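PDB 7O2N: probable UTP--glucose-1-phosphate uridylyltransferase YngB from Bacillus subtilis, which catalyses the formation of UDP-glucose and diphosphate from glucose-1-phosphate and UTP, a step toward the glycolipid anchor of lipoteichoic acid. Local coordinates for residues A141-M146 and G205-L209. Numbering follows the deposited sequence.
Sequences ALRQLM and GRYVL
Leu145 lies over the backbone of Arg206 and Tyr207, where helix 141-152 packs on one face of the central mixed sheet. This is helix-on-sheet layering in the alpha/beta core of a GT-A-type nucleotidyltransferase. Strand 206-210 runs antiparallel to both its neighbours, 125-129 and 156-161. The axes of helix 141-146 and strand 206-209 pass 8.4 Å apart at 35°.

The close part centres on Leu145. Its CD2 sits 3.7 Å from Arg206 C and equally near Tyr207 N. The other methyl, CD1, meets Arg206 CB at 3.8 Å, and the two side chains cross at about a right angle. Val208 adds one methyl: CG2 lies 4.1 Å from Leu145 CB and, from the same position, touches Leu142 CD1. Leu142 reaches it with CG anti to the backbone N (chi1 173°). Leu142 also packs on Ala127 and Leu129 of strand 125-129.

Contact thins toward Met146, where CG just reaches Val208 CG2 at 4.2 Å, while SD and CE lie farther from the strand. On the helix surface turned from the strand, Arg143 is partly exposed, and its NH1 forms a salt bridge with Asp147. On the far face of the strand, Tyr207 packs on Leu230 and Leu234 of helix 230-240.

Near Ala141 the long side chain of Arg206 runs past, extended from CG to NE. Its buried guanidinium forms salt bridges with Asp133 through NH2 and Glu44 through NE, which probably offset its charge. Ala141 CB approaches this group obliquely, with CD of Arg206 3.6 Å away.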
ATOM      1  N   ALA A 141      12.375 -20.480   0.059  1.00 59.12           N
ATOM      2  CA  ALA A 141      13.665 -20.161  -0.536  1.00 59.56           C
ATOM      3  C   ALA A 141      14.805 -20.350   0.462  1.00 60.85           C
ATOM      4  O   ALA A 141      15.767 -21.047   0.153  1.00 55.86           O
ATOM      5  CB  ALA A 141      13.642 -18.763  -1.100  1.00 65.49           C
ATOM      6  N   LEU A 142      14.694 -19.725   1.649  1.00 58.19           N
ATOM      7  CA  LEU A 142      15.771 -19.744   2.635  1.00 56.26           C
ATOM      8  C   LEU A 142      16.081 -21.166   3.101  1.00 57.45           C
ATOM      9  O   LEU A 142      17.257 -21.510   3.227  1.00 48.60           O
ATOM     10  CB  LEU A 142      15.415 -18.839   3.817  1.00 56.37           C
ATOM     11  CG  LEU A 142      16.367 -18.882   5.009  1.00 54.29           C
ATOM     12  CD1 LEU A 142      17.663 -18.159   4.671  1.00 52.94           C
ATOM     13  CD2 LEU A 142      15.694 -18.239   6.217  1.00 53.80           C
ATOM     14  N   ARG A 143      15.029 -21.972   3.345  1.00 57.76           N
ATOM     15  CA  ARG A 143      15.177 -23.367   3.738  1.00 59.23           C
ATOM     16  C   ARG A 143      16.183 -24.067   2.832  1.00 60.49           C
ATOM     17  O   ARG A 143      16.952 -24.892   3.295  1.00 61.94           O
ATOM     18  CB  ARG A 143      13.868 -24.130   3.533  1.00 60.86           C
ATOM     19  CG  ARG A 143      13.927 -25.569   4.013  1.00 57.53           C
ATOM     20  CD  ARG A 143      13.229 -25.580   5.349  1.00 76.67           C
ATOM     21  NE  ARG A 143      13.445 -26.800   6.106  1.00 91.23           N
ATOM     22  CZ  ARG A 143      14.634 -27.256   6.482  1.00 96.25           C
ATOM     23  NH1 ARG A 143      15.733 -26.601   6.167  1.00 88.60           N
ATOM     24  NH2 ARG A 143      14.714 -28.359   7.198  1.00113.00           N
ATOM     25  N   GLN A 144      16.135 -23.736   1.533  1.00 61.66           N
ATOM     26  CA  GLN A 144      16.968 -24.345   0.514  1.00 56.04           C
ATOM     27  C   GLN A 144      18.434 -23.974   0.720  1.00 57.62           C
ATOM     28  O   GLN A 144      19.294 -24.826   0.507  1.00 76.54           O
ATOM     29  CB  GLN A 144      16.498 -23.937  -0.882  1.00 55.93           C
ATOM     30  CG  GLN A 144      15.049 -24.299  -1.215  1.00 52.70           C
ATOM     31  CD  GLN A 144      14.639 -23.776  -2.575  1.00 57.31           C
ATOM     32  OE1 GLN A 144      15.481 -23.440  -3.423  1.00 52.00           O
ATOM     33  NE2 GLN A 144      13.330 -23.679  -2.797  1.00 55.93           N
ATOM     34  N   LEU A 145      18.711 -22.719   1.117  1.00 57.77           N
ATOM     35  CA  LEU A 145      20.061 -22.273   1.447  1.00 58.72           C
ATOM     36  C   LEU A 145      20.573 -23.013   2.677  1.00 63.98           C
ATOM     37  O   LEU A 145      21.770 -23.309   2.767  1.00 64.28           O
ATOM     38  CB  LEU A 145      20.048 -20.779   1.777  1.00 58.19           C
ATOM     39  CG  LEU A 145      20.272 -19.829   0.614  1.00 63.25           C
ATOM     40  CD1 LEU A 145      18.927 -19.404   0.066  1.00 77.57           C
ATOM     41  CD2 LEU A 145      21.049 -18.609   1.077  1.00 60.69           C
ATOM     42  N   MET A 146      19.646 -23.254   3.626  1.00 63.83           N
ATOM     43  CA  MET A 146      19.977 -23.849   4.911  1.00 66.72           C
ATOM     44  C   MET A 146      20.418 -25.300   4.691  1.00 72.51           C
ATOM     45  O   MET A 146      21.306 -25.815   5.381  1.00 74.26           O
ATOM     46  CB  MET A 146      18.789 -23.791   5.884  1.00 60.35           C
ATOM     47  CG  MET A 146      18.622 -22.471   6.647  1.00 56.20           C
ATOM     48  SD  MET A 146      16.894 -22.188   7.269  1.00 65.24           S
ATOM     49  CE  MET A 146      16.765 -23.467   8.513  1.00 68.09           C
ATOM     50  N   GLY A 205      19.319 -11.604  -2.536  1.00 50.21           N
ATOM     51  CA  GLY A 205      19.264 -11.179  -1.142  1.00 56.46           C
ATOM     52  C   GLY A 205      18.858 -12.281  -0.159  1.00 58.51           C
ATOM     53  O   GLY A 205      17.999 -12.095   0.697  1.00 61.45           O
ATOM     54  N   ARG A 206      19.473 -13.455  -0.303  1.00 60.02           N
ATOM     55  CA  ARG A 206      19.379 -14.513   0.690  1.00 58.29           C
ATOM     56  C   ARG A 206      20.800 -14.962   1.009  1.00 61.05           C
ATOM     57  O   ARG A 206      21.618 -15.082   0.103  1.00 59.95           O
ATOM     58  CB  ARG A 206      18.463 -15.624   0.190  1.00 47.02           C
ATOM     59  CG  ARG A 206      17.028 -15.157   0.059  1.00 42.27           C
ATOM     60  CD  ARG A 206      16.078 -16.272  -0.330  1.00 46.77           C
ATOM     61  NE  ARG A 206      14.739 -15.749  -0.578  1.00 49.92           N
ATOM     62  CZ  ARG A 206      14.409 -14.899  -1.560  1.00 54.76           C
ATOM     63  NH1 ARG A 206      15.323 -14.423  -2.401  1.00 53.50           N
ATOM     64  NH2 ARG A 206      13.151 -14.512  -1.669  1.00 52.41           N
ATOM     65  N   TYR A 207      21.111 -15.081   2.308  1.00 62.65           N
ATOM     66  CA  TYR A 207      22.418 -15.538   2.760  1.00 58.97           C
ATOM     67  C   TYR A 207      22.244 -16.380   4.019  1.00 54.05           C
ATOM     68  O   TYR A 207      21.343 -16.119   4.804  1.00 54.70           O
ATOM     69  CB  TYR A 207      23.345 -14.372   3.099  1.00 45.58           C
ATOM     70  CG  TYR A 207      23.483 -13.293   2.062  1.00 51.34           C
ATOM     71  CD1 TYR A 207      22.442 -12.420   1.759  1.00 53.92           C
ATOM     72  CD2 TYR A 207      24.709 -13.059   1.452  1.00 55.97           C
ATOM     73  CE1 TYR A 207      22.595 -11.390   0.835  1.00 52.69           C
ATOM     74  CE2 TYR A 207      24.893 -12.019   0.546  1.00 52.52           C
ATOM     75  CZ  TYR A 207      23.827 -11.188   0.225  1.00 54.06           C
ATOM     76  OH  TYR A 207      24.007 -10.170  -0.667  1.00 51.08           O
ATOM     77  N   VAL A 208      23.085 -17.409   4.163  1.00 47.44           N
ATOM     78  CA  VAL A 208      23.376 -17.991   5.456  1.00 47.57           C
ATOM     79  C   VAL A 208      24.852 -17.729   5.752  1.00 53.68           C
ATOM     80  O   VAL A 208      25.694 -17.853   4.871  1.00 59.48           O
ATOM     81  CB  VAL A 208      22.976 -19.470   5.499  1.00 46.50           C
ATOM     82  CG1 VAL A 208      23.474 -20.158   6.757  1.00 53.17           C
ATOM     83  CG2 VAL A 208      21.469 -19.595   5.421  1.00 45.23           C
ATOM     84  N   LEU A 209      25.143 -17.272   6.978  1.00 61.63           N
ATOM     85  CA  LEU A 209      26.480 -16.827   7.340  1.00 67.11           C
ATOM     86  C   LEU A 209      26.948 -17.456   8.652  1.00 72.77           C
ATOM     87  O   LEU A 209      26.156 -17.985   9.438  1.00 77.82           O
ATOM     88  CB  LEU A 209      26.487 -15.298   7.447  1.00 63.66           C
ATOM     89  CG  LEU A 209      26.205 -14.543   6.156  1.00 55.96           C
ATOM     90  CD1 LEU A 209      26.472 -13.057   6.360  1.00 55.04           C
ATOM     91  CD2 LEU A 209      27.057 -15.089   5.018  1.00 55.55           C
TER